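Local coordinates for peridinin-chlorophyll A protein (Amphidinium carterae, PDB 2C9E) that probably serves as a water-soluble light-harvesting antenna for blue-green light, holding peridinin and chlorophyll a inside an all-helical shell, at residues 102-106 and 107-111; 46-49 and 50-54; 143-146 and 147-151. All coordinates share one frame; numbering follows the deposited sequence.

Two helical pieces and one loop-to-helix junction illustrate how one protein shell meets its pigments with different chemistry in different places. Interaction 2, in helix 41-55, is the buried one, its centre about 11 Å from that of the chain, yet it carries a pair of carboxylates and a water. Interactions 1 and 3 are partly buried and lie farther out: the former is a helix start capped by an aspartate, the latter the closing turns of helix 132-152, with hydroxyls, waters and a salt bridge. Interactions 1 and 2 share the peridinin of chain E and touch through F109 and V54; interaction 3 holds the peridinin of chain F and meets interaction 1 where V149 packs on A102.

Interaction 1: 102-106 and 107-111; sequences ASADK and QKFAA. With PID (peridinin), chain E.
D105 accepts the backbone N-H of K108 on OD1, 2.9 Å from K108 N to D105 OD1 and nearly straight at 173°. The oxygen uses its anti lone pair, the one turned away from OD2. The aliphatic part of K108 leans on the same carboxylate, with K108 CG 3.4 Å from D105 OD1, while the ammonium stays apart from it. One step further along the backbone, F109 N donates to D105 O at 3.0 Å, so both the side chain and the carbonyl of D105 hold the turn. These bonds make D105 the N-cap of helix 106-111, the short helix that follows helix 87-102 in this all-helical antenna protein; A110 N to K106 O, 2.9 Å, continues the helical pattern. With its backbone N bonded to D105 O, F109 extends from this first turn toward the pigment. With CG anti to the backbone N (chi1 -169°), its ring lays one face on the polyene of the chain E peridinin, F109 CE2 lying 3.4 Å from C17. A104 CB meets the ring obliquely, 4.0 Å from F109 CD2. Farther out, T57 OG1 bonds to D105 N and N155 OD1 to K106 N, tying the residues at the helix start to neighbouring loops, and S103 OG is hydrogen-bonded both to M100 O and to D59 N. V54 of helix 41-55 packs against F109 and K108.

Interaction 2: 46-49 and 50-54; sequences LAVE and KLLEV. With PID (peridinin), chain E.
Helix 41-55 is a pigment-lining α-helix, and its later turns, 46-54, divide their side chains between chromophores on one side and a charged, watered patch on another. Regular i to i+4 bonds run through it, from K50 N to L46 O through E53 N to E49 O. On the pigment side, L51 places CD1 3.5 Å from C20 of the chain E peridinin, while V48 CG1 and L52 CD1 touch at 4.3 Å and both residues line a chlorophyll a pocket. L51 also belongs to the pocket of a galactolipid. The polar patch is built from E49 and E53, one turn apart. E49 sends CG anti to its own N (chi1 -178°) and E53 sends CG beside the N (chi1 -72°), which brings the carboxylates together with their planes 87° apart. E49 OE2 and E53 OE2 lie only 2.8 Å from each other, a pairing of like charges that might raise the proton affinity of one of them. A water probably eases it, donating to E49 OE2 and accepting from K50 NZ; it also donates to E53 OE1, over a very short distance whose exact length is doubtful. Helix 234-251 lies alongside, where I248 and K249 touch E49. Replacing E53 by an alanine would probably leave the water without one of its acceptors and open a gap beside E49. K50 bends at its last torsion, and its CE rests 4.0 Å from L46 CG before the ammonium reaches the water, 3.1 Å from K50 NZ.

Interaction 3: 143-146 and 147-151; sequences KALT and SAVRD. With PID (peridinin), chain F.
T146 turns its hydroxyl into the position between backbone N and carbonyl carbon (chi1 66°), which points OG1 back along the helix at K143 O, 2.7 Å away. S147 puts OG opposite its carbonyl carbon, beside the N (chi1 -58°), and this sets its hydroxyl near the same carbonyl. K143 O is therefore gripped twice, by T146 OG1 and, at 3.1 Å, by S147 N; the hydroxyl comes in at a C=O...donor angle of 122°, whereas the amide lies closer to the line of the C=O bond. One water bridges the hydroxyls, donating to T146 OG1 and bonding to S147 OG; a second lies between S147 OG and K143 O, to which it donates weakly. A threonine returning its hydroxyl to a carbonyl one turn back is a familiar way for a helix to bury a polar side chain, and here it happens in helix 132-152, in a wall of a peridinin pocket. The methyl of T146, CG2, faces the lactone of the chain F peridinin, 3.7 Å from its O3. Next along that wall is V149, whose CG1 meets the ring methyl CM2 of the pigment at 3.5 Å and whose CG2 touches L145 CD2, also at 3.5 Å, the two side chains meeting at a slant. L145 in turn rests CD1 near CM4 of the same pigment, and it also packs on A98 of helix 87-102 and F10 of helix 2-18. Farther along the helix R150, bent at chi3, makes a salt bridge from NH2 to D151 OD1, 3.0 Å away. That oxygen lies nearly in the guanidinium plane but is approached from above the carboxylate plane, while S147 CA sits over one face of the guanidinium, toward its rim.

Interaction 1: 102-106 and 107-111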
loop_
_atom_site.group_PDB
_atom_site.type_symbol
_atom_site.label_atom_id
_atom_site.label_comp_id
_atom_site.label_asym_id
_atom_site.label_seq_id
_atom_site.Cartn_x
_atom_site.Cartn_y
_atom_site.Cartn_z
ATOM N N ALA A 102 -1.275 14.165 -11.578
ATOM C CA ALA A 102 -0.767 15.205 -12.467
ATOM C C ALA A 102 0.701 15.529 -12.107
ATOM O O ALA A 102 1.465 16.003 -12.926
ATOM C CB ALA A 102 -1.652 16.468 -12.365
ATOM N N SER A 103 1.102 15.264 -10.873
ATOM C CA SER A 103 2.483 15.545 -10.506
ATOM C C SER A 103 3.424 14.365 -10.771
ATOM O O SER A 103 4.619 14.476 -10.575
ATOM C CB SER A 103 2.578 15.907 -9.019
ATOM O OG SER A 103 2.362 14.754 -8.207
ATOM N N ALA A 104 2.896 13.239 -11.211
ATOM C CA ALA A 104 3.743 12.071 -11.410
ATOM C C ALA A 104 4.485 12.038 -12.741
ATOM O O ALA A 104 4.062 12.677 -13.741
ATOM C CB ALA A 104 2.883 10.767 -11.247
ATOM N N ASP A 105 5.592 11.289 -12.757
ATOM C CA ASP A 105 6.337 11.110 -13.990
ATOM C C ASP A 105 5.328 10.396 -14.881
ATOM O O ASP A 105 4.863 9.310 -14.522
ATOM C CB ASP A 105 7.522 10.198 -13.780
ATOM C CG ASP A 105 8.214 9.883 -15.074
ATOM O OD1 ASP A 105 7.754 9.026 -15.879
ATOM O OD2 ASP A 105 9.233 10.550 -15.298
ATOM N N LYS A 106 5.008 10.972 -16.039
ATOM C CA LYS A 106 3.978 10.409 -16.919
ATOM C C LYS A 106 4.208 9.025 -17.465
ATOM O O LYS A 106 3.263 8.211 -17.470
ATOM C CB LYS A 106 3.682 11.345 -18.106
ATOM C CG LYS A 106 2.790 12.532 -17.777
ATOM C CD LYS A 106 3.055 13.751 -18.684
ATOM C CE LYS A 106 2.797 13.444 -20.148
ATOM N NZ LYS A 106 3.393 14.458 -21.057
ATOM N N GLN A 107 5.423 8.756 -17.954
ATOM C CA GLN A 107 5.704 7.442 -18.536
ATOM C C GLN A 107 5.674 6.353 -17.478
ATOM O O GLN A 107 5.170 5.274 -17.719
ATOM C CB GLN A 107 7.087 7.372 -19.222
ATOM C CG GLN A 107 7.564 8.605 -19.972
ATOM C CD GLN A 107 9.046 8.477 -20.454
ATOM O OE1 GLN A 107 9.551 9.343 -21.177
ATOM N NE2 GLN A 107 9.730 7.399 -20.036
ATOM N N LYS A 108 6.282 6.617 -16.336
ATOM C CA LYS A 108 6.298 5.622 -15.255
ATOM C C LYS A 108 4.877 5.352 -14.752
ATOM O O LYS A 108 4.501 4.199 -14.480
ATOM C CB LYS A 108 7.180 6.102 -14.093
ATOM C CG LYS A 108 8.645 6.080 -14.455
ATOM C CD LYS A 108 9.461 6.852 -13.446
ATOM C CE LYS A 108 10.940 6.750 -13.814
ATOM N NZ LYS A 108 11.237 5.311 -14.072
ATOM N N PHE A 109 4.080 6.410 -14.653
ATOM C CA PHE A 109 2.742 6.215 -14.188
ATOM C C PHE A 109 1.927 5.399 -15.162
ATOM O O PHE A 109 1.250 4.426 -14.772
ATOM C CB PHE A 109 2.024 7.536 -13.937
ATOM C CG PHE A 109 0.735 7.355 -13.203
ATOM C CD1 PHE A 109 -0.437 7.003 -13.895
ATOM C CD2 PHE A 109 0.706 7.472 -11.812
ATOM C CE1 PHE A 109 -1.633 6.767 -13.207
ATOM C CE2 PHE A 109 -0.479 7.240 -11.099
ATOM C CZ PHE A 109 -1.658 6.887 -11.802
ATOM N N ALA A 110 1.961 5.799 -16.428
ATOM C CA ALA A 110 1.186 5.079 -17.458
ATOM C C ALA A 110 1.634 3.620 -17.573
ATOM O O ALA A 110 0.859 2.738 -17.987
ATOM C CB ALA A 110 1.332 5.762 -18.809
ATOM N N ALA A 111 2.879 3.354 -17.212
ATOM C CA ALA A 111 3.341 1.984 -17.314
ATOM C C ALA A 111 2.743 1.041 -16.259
ATOM O O ALA A 111 2.783 -0.158 -16.431
ATOM C CB ALA A 111 4.853 1.931 -17.283
HETATM C C1 PID E . -5.235 3.390 -23.482
HETATM C C2 PID E . -5.948 3.565 -24.825
HETATM C C3 PID E . -5.881 5.031 -25.258
HETATM C C4 PID E . -6.595 5.862 -24.188
HETATM C C5 PID E . -5.818 5.911 -22.868
HETATM C C6 PID E . -5.205 4.552 -22.484
HETATM C C7 PID E . -5.127 4.297 -21.113
HETATM C C8 PID E . -3.966 4.326 -20.343
HETATM C C9 PID E . -3.976 4.068 -18.971
HETATM C C10 PID E . -5.096 3.763 -18.206
HETATM C C11 PID E . -2.919 4.084 -18.157
HETATM C C12 PID E . -3.339 3.817 -16.917
HETATM C C13 PID E . -2.544 3.861 -15.771
HETATM C C14 PID E . -2.946 3.613 -14.456
HETATM C C15 PID E . -2.003 3.756 -13.434
HETATM C C16 PID E . -2.220 3.603 -12.064
HETATM C C17 PID E . -1.188 3.871 -11.166
HETATM C C18 PID E . -1.367 3.822 -9.785
HETATM C C19 PID E . -0.357 4.164 -8.886
HETATM C C20 PID E . -0.597 4.162 -7.511
HETATM C C21 PID E . 0.312 4.531 -6.517
HETATM C C22 PID E . -0.082 4.497 -5.179
HETATM C C23 PID E . 0.667 4.833 -4.156
HETATM C C24 PID E . 1.412 5.178 -3.133
HETATM C C25 PID E . 1.427 6.606 -2.558
HETATM C C26 PID E . 2.871 7.113 -2.500
HETATM C C27 PID E . 3.829 6.139 -1.798
HETATM C C28 PID E . 3.782 4.748 -2.444
HETATM C C29 PID E . 2.367 4.160 -2.492
HETATM C C30 PID E . 5.610 7.669 -1.292
HETATM C C31 PID E . 7.020 8.194 -1.572
HETATM C CM1 PID E . -5.257 1.952 -22.956
HETATM C CM2 PID E . -6.816 6.388 -21.810
HETATM C CM3 PID E . -4.717 6.969 -22.995
HETATM C CM4 PID E . -4.405 3.283 -14.129
HETATM C CM5 PID E . 1.731 4.980 -6.884
HETATM C CM6 PID E . 0.606 7.556 -3.435
HETATM C CM7 PID E . 0.842 6.627 -1.144
HETATM C CM8 PID E . 2.371 2.863 -3.301
HETATM O O1 PID E . -4.055 4.168 -23.254
HETATM O O2 PID E . -6.539 5.200 -26.518
HETATM O O3 PID E . -6.255 3.660 -18.606
HETATM O O4 PID E . -4.690 3.605 -16.913
HETATM O O5 PID E . 1.936 3.882 -1.160
HETATM O O6 PID E . 5.169 6.611 -2.028
HETATM O O7 PID E . 4.909 8.205 -0.433
#

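Interaction 2: 46-49 and 50-54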
loop_
_atom_site.group_PDB
_atom_site.type_symbol
_atom_site.label_atom_id
_atom_site.label_comp_id
_atom_site.label_asym_id
_atom_site.label_seq_id
_atom_site.Cartn_x
_atom_site.Cartn_y
_atom_site.Cartn_z
ATOM N N LEU A 46 8.441 -7.096 -9.433
ATOM C CA LEU A 46 8.895 -5.957 -10.246
ATOM C C LEU A 46 7.781 -4.902 -10.298
ATOM O O LEU A 46 8.046 -3.695 -10.218
ATOM C CB LEU A 46 9.213 -6.397 -11.683
ATOM C CG LEU A 46 9.602 -5.300 -12.679
ATOM C CD1 LEU A 46 10.785 -4.425 -12.133
ATOM C CD2 LEU A 46 10.037 -5.990 -13.987
ATOM N N ALA A 47 6.536 -5.342 -10.411
ATOM C CA ALA A 47 5.429 -4.378 -10.446
ATOM C C ALA A 47 5.397 -3.548 -9.187
ATOM O O ALA A 47 5.170 -2.354 -9.215
ATOM C CB ALA A 47 4.103 -5.097 -10.617
ATOM N N VAL A 48 5.615 -4.184 -8.055
ATOM C CA VAL A 48 5.578 -3.441 -6.793
ATOM C C VAL A 48 6.728 -2.427 -6.778
ATOM O O VAL A 48 6.564 -1.290 -6.303
ATOM C CB VAL A 48 5.690 -4.388 -5.633
ATOM C CG1 VAL A 48 6.031 -3.624 -4.336
ATOM C CG2 VAL A 48 4.415 -5.133 -5.513
ATOM N N GLU A 49 7.881 -2.854 -7.291
ATOM C CA GLU A 49 9.013 -1.974 -7.388
ATOM C C GLU A 49 8.635 -0.736 -8.260
ATOM O O GLU A 49 9.014 0.392 -7.953
ATOM C CB GLU A 49 10.203 -2.691 -8.058
ATOM C CG GLU A 49 11.425 -1.824 -8.130
ATOM C CD GLU A 49 12.489 -2.337 -9.094
ATOM O OE1 GLU A 49 12.747 -3.554 -9.142
ATOM O OE2 GLU A 49 13.099 -1.495 -9.788
ATOM N N LYS A 50 7.917 -0.945 -9.349
ATOM C CA LYS A 50 7.549 0.184 -10.213
ATOM C C LYS A 50 6.517 1.041 -9.522
ATOM O O LYS A 50 6.522 2.276 -9.619
ATOM C CB LYS A 50 7.040 -0.342 -11.570
ATOM C CG LYS A 50 8.155 -1.042 -12.360
ATOM C CD LYS A 50 7.657 -1.685 -13.597
ATOM C CE LYS A 50 8.785 -1.841 -14.581
ATOM N NZ LYS A 50 9.583 -0.542 -14.716
ATOM N N LEU A 51 5.613 0.403 -8.803
ATOM C CA LEU A 51 4.597 1.180 -8.083
ATOM C C LEU A 51 5.234 2.216 -7.085
ATOM O O LEU A 51 4.811 3.406 -6.961
ATOM C CB LEU A 51 3.691 0.193 -7.341
ATOM C CG LEU A 51 2.533 0.780 -6.541
ATOM C CD1 LEU A 51 1.482 1.345 -7.502
ATOM C CD2 LEU A 51 1.941 -0.335 -5.613
ATOM N N LEU A 52 6.218 1.742 -6.332
ATOM C CA LEU A 52 6.895 2.574 -5.355
ATOM C C LEU A 52 7.728 3.634 -6.076
ATOM O O LEU A 52 7.756 4.807 -5.649
ATOM C CB LEU A 52 7.787 1.689 -4.493
ATOM C CG LEU A 52 7.072 0.644 -3.608
ATOM C CD1 LEU A 52 8.123 -0.214 -2.781
ATOM C CD2 LEU A 52 6.110 1.350 -2.692
ATOM N N GLU A 53 8.418 3.248 -7.164
ATOM C CA GLU A 53 9.194 4.250 -7.911
ATOM C C GLU A 53 8.244 5.377 -8.395
ATOM O O GLU A 53 8.547 6.566 -8.205
ATOM C CB GLU A 53 9.912 3.607 -9.093
ATOM C CG GLU A 53 11.087 2.734 -8.683
ATOM C CD GLU A 53 11.552 1.780 -9.797
ATOM O OE1 GLU A 53 10.779 1.493 -10.738
ATOM O OE2 GLU A 53 12.695 1.289 -9.740
ATOM N N VAL A 54 7.077 5.024 -8.951
ATOM C CA VAL A 54 6.164 6.077 -9.420
ATOM C C VAL A 54 5.760 6.966 -8.268
ATOM O O VAL A 54 5.738 8.201 -8.389
ATOM C CB VAL A 54 4.860 5.492 -10.146
ATOM C CG1 VAL A 54 3.964 6.618 -10.681
ATOM C CG2 VAL A 54 5.292 4.652 -11.326
HETATM C C1 PID E . -5.235 3.390 -23.482
HETATM C C2 PID E . -5.948 3.565 -24.825
HETATM C C3 PID E . -5.881 5.031 -25.258
HETATM C C4 PID E . -6.595 5.862 -24.188
HETATM C C5 PID E . -5.818 5.911 -22.868
HETATM C C6 PID E . -5.205 4.552 -22.484
HETATM C C7 PID E . -5.127 4.297 -21.113
HETATM C C8 PID E . -3.966 4.326 -20.343
HETATM C C9 PID E . -3.976 4.068 -18.971
HETATM C C10 PID E . -5.096 3.763 -18.206
HETATM C C11 PID E . -2.919 4.084 -18.157
HETATM C C12 PID E . -3.339 3.817 -16.917
HETATM C C13 PID E . -2.544 3.861 -15.771
HETATM C C14 PID E . -2.946 3.613 -14.456
HETATM C C15 PID E . -2.003 3.756 -13.434
HETATM C C16 PID E . -2.220 3.603 -12.064
HETATM C C17 PID E . -1.188 3.871 -11.166
HETATM C C18 PID E . -1.367 3.822 -9.785
HETATM C C19 PID E . -0.357 4.164 -8.886
HETATM C C20 PID E . -0.597 4.162 -7.511
HETATM C C21 PID E . 0.312 4.531 -6.517
HETATM C C22 PID E . -0.082 4.497 -5.179
HETATM C C23 PID E . 0.667 4.833 -4.156
HETATM C C24 PID E . 1.412 5.178 -3.133
HETATM C C25 PID E . 1.427 6.606 -2.558
HETATM C C26 PID E . 2.871 7.113 -2.500
HETATM C C27 PID E . 3.829 6.139 -1.798
HETATM C C28 PID E . 3.782 4.748 -2.444
HETATM C C29 PID E . 2.367 4.160 -2.492
HETATM C C30 PID E . 5.610 7.669 -1.292
HETATM C C31 PID E . 7.020 8.194 -1.572
HETATM C CM1 PID E . -5.257 1.952 -22.956
HETATM C CM2 PID E . -6.816 6.388 -21.810
HETATM C CM3 PID E . -4.717 6.969 -22.995
HETATM C CM4 PID E . -4.405 3.283 -14.129
HETATM C CM5 PID E . 1.731 4.980 -6.884
HETATM C CM6 PID E . 0.606 7.556 -3.435
HETATM C CM7 PID E . 0.842 6.627 -1.144
HETATM C CM8 PID E . 2.371 2.863 -3.301
HETATM O O1 PID E . -4.055 4.168 -23.254
HETATM O O2 PID E . -6.539 5.200 -26.518
HETATM O O3 PID E . -6.255 3.660 -18.606
HETATM O O4 PID E . -4.690 3.605 -16.913
HETATM O O5 PID E . 1.936 3.882 -1.160
HETATM O O6 PID E . 5.169 6.611 -2.028
HETATM O O7 PID E . 4.909 8.205 -0.433
HETATM O O HOH W 1 11.647 -0.250 -12.358
#

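Interaction 3: 143-146 and 147-151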
loop_
_atom_site.group_PDB
_atom_site.type_symbol
_atom_site.label_atom_id
_atom_site.label_comp_id
_atom_site.label_asym_id
_atom_site.label_seq_id
_atom_site.Cartn_x
_atom_site.Cartn_y
_atom_site.Cartn_z
ATOM N N LYS A 143 -11.403 8.339 -19.518
ATOM C CA LYS A 143 -10.496 8.812 -20.532
ATOM C C LYS A 143 -10.428 10.332 -20.546
ATOM O O LYS A 143 -9.339 10.913 -20.605
ATOM C CB LYS A 143 -10.929 8.307 -21.895
ATOM C CG LYS A 143 -10.850 6.778 -22.031
ATOM C CD LYS A 143 -10.771 6.385 -23.476
ATOM C CE LYS A 143 -12.107 6.434 -24.167
ATOM N NZ LYS A 143 -12.055 5.701 -25.477
ATOM N N ALA A 144 -11.583 10.992 -20.470
ATOM C CA ALA A 144 -11.570 12.463 -20.501
ATOM C C ALA A 144 -10.808 13.004 -19.294
ATOM O O ALA A 144 -10.108 14.006 -19.378
ATOM C CB ALA A 144 -13.006 13.014 -20.563
ATOM N N LEU A 145 -10.927 12.348 -18.158
ATOM C CA LEU A 145 -10.165 12.778 -16.971
ATOM C C LEU A 145 -8.635 12.573 -17.205
ATOM O O LEU A 145 -7.812 13.420 -16.844
ATOM C CB LEU A 145 -10.563 11.921 -15.758
ATOM C CG LEU A 145 -10.513 12.442 -14.340
ATOM C CD1 LEU A 145 -10.423 11.269 -13.449
ATOM C CD2 LEU A 145 -9.386 13.379 -14.099
ATOM N N THR A 146 -8.254 11.454 -17.808
ATOM C CA THR A 146 -6.829 11.233 -17.990
ATOM C C THR A 146 -6.245 12.329 -18.871
ATOM O O THR A 146 -5.095 12.748 -18.664
ATOM C CB THR A 146 -6.493 9.813 -18.578
ATOM O OG1 THR A 146 -6.992 9.680 -19.909
ATOM C CG2 THR A 146 -7.081 8.699 -17.698
ATOM N N SER A 147 -7.024 12.814 -19.844
ATOM C CA SER A 147 -6.523 13.878 -20.722
ATOM C C SER A 147 -6.392 15.203 -20.003
ATOM O O SER A 147 -5.468 15.969 -20.294
ATOM C CB SER A 147 -7.452 14.106 -21.907
ATOM O OG SER A 147 -7.621 12.921 -22.647
ATOM N N ALA A 148 -7.332 15.491 -19.093
ATOM C CA ALA A 148 -7.280 16.743 -18.351
ATOM C C ALA A 148 -6.038 16.684 -17.512
ATOM O O ALA A 148 -5.282 17.638 -17.475
ATOM C CB ALA A 148 -8.530 16.925 -17.450
ATOM N N VAL A 149 -5.826 15.542 -16.850
ATOM C CA VAL A 149 -4.639 15.335 -16.018
ATOM C C VAL A 149 -3.308 15.402 -16.798
ATOM O O VAL A 149 -2.344 16.026 -16.351
ATOM C CB VAL A 149 -4.733 13.989 -15.290
ATOM C CG1 VAL A 149 -3.465 13.730 -14.532
ATOM C CG2 VAL A 149 -5.945 14.014 -14.357
ATOM N N ARG A 150 -3.260 14.739 -17.945
ATOM C CA ARG A 150 -2.072 14.746 -18.781
ATOM C C ARG A 150 -1.803 16.210 -19.156
ATOM O O ARG A 150 -0.712 16.703 -18.943
ATOM C CB ARG A 150 -2.319 13.939 -20.056
ATOM C CG ARG A 150 -1.090 13.821 -21.002
ATOM C CD ARG A 150 -1.533 13.447 -22.426
ATOM N NE ARG A 150 -2.494 14.457 -22.867
ATOM C CZ ARG A 150 -3.645 14.190 -23.472
ATOM N NH1 ARG A 150 -3.960 12.923 -23.735
ATOM N NH2 ARG A 150 -4.522 15.178 -23.712
ATOM N N ASP A 151 -2.808 16.904 -19.691
ATOM C CA ASP A 151 -2.612 18.296 -20.069
ATOM C C ASP A 151 -2.036 19.117 -18.907
ATOM O O ASP A 151 -1.155 19.948 -19.104
ATOM C CB ASP A 151 -3.924 18.921 -20.572
ATOM C CG ASP A 151 -4.346 18.374 -21.944
ATOM O OD1 ASP A 151 -3.487 17.792 -22.644
ATOM O OD2 ASP A 151 -5.524 18.527 -22.334
HETATM C C1 PID F . -2.361 8.328 -18.671
HETATM C C2 PID F . -1.494 8.735 -19.868
HETATM C C3 PID F . -0.167 9.322 -19.377
HETATM C C4 PID F . -0.478 10.569 -18.545
HETATM C C5 PID F . -1.220 10.254 -17.241
HETATM C C6 PID F . -2.273 9.135 -17.372
HETATM C C7 PID F . -3.317 9.196 -16.443
HETATM C C8 PID F . -3.753 8.159 -15.614
HETATM C C9 PID F . -4.782 8.262 -14.672
HETATM C C10 PID F . -5.554 9.378 -14.368
HETATM C C11 PID F . -5.156 7.314 -13.810
HETATM C C12 PID F . -6.104 7.789 -12.994
HETATM C C13 PID F . -6.712 7.072 -11.962
HETATM C C14 PID F . -7.696 7.529 -11.081
HETATM C C15 PID F . -8.186 6.664 -10.098
HETATM C C16 PID F . -9.147 6.976 -9.137
HETATM C C17 PID F . -9.561 6.046 -8.182
HETATM C C18 PID F . -10.494 6.363 -7.196
HETATM C C19 PID F . -10.922 5.478 -6.208
HETATM C C20 PID F . -11.827 5.916 -5.238
HETATM C C21 PID F . -12.308 5.160 -4.168
HETATM C C22 PID F . -13.185 5.743 -3.253
HETATM C C23 PID F . -13.642 5.093 -2.216
HETATM C C24 PID F . -14.023 4.444 -1.146
HETATM C C25 PID F . -13.209 4.453 0.157
HETATM C C26 PID F . -12.867 3.002 0.517
HETATM C C27 PID F . -14.096 2.085 0.534
HETATM C C28 PID F . -14.892 2.151 -0.777
HETATM C C29 PID F . -15.291 3.587 -1.140
HETATM C C30 PID F . -13.334 0.290 1.897
HETATM C C31 PID F . -12.930 -1.172 2.093
HETATM C CM1 PID F . -3.674 7.647 -19.065
HETATM C CM2 PID F . -1.860 11.568 -16.781
HETATM C CM3 PID F . -0.156 9.861 -16.214
HETATM C CM4 PID F . -8.225 8.964 -11.172
HETATM C CM5 PID F . -11.859 3.709 -3.958
HETATM C CM6 PID F . -11.883 5.197 -0.021
HETATM C CM7 PID F . -13.996 5.134 1.279
HETATM C CM8 PID F . -15.967 3.609 -2.515
HETATM O O1 PID F . -1.694 7.824 -17.511
HETATM O O2 PID F . 0.654 9.704 -20.486
HETATM O O3 PID F . -5.491 10.473 -14.924
HETATM O O4 PID F . -6.382 9.087 -13.320
HETATM O O5 PID F . -16.160 4.119 -0.130
HETATM O O6 PID F . -13.618 0.734 0.642
HETATM O O7 PID F . -13.463 1.027 2.873
HETATM O O HOH W 2 -9.877 12.314 -23.577
HETATM O O HOH W 3 -5.960 10.489 -22.168
#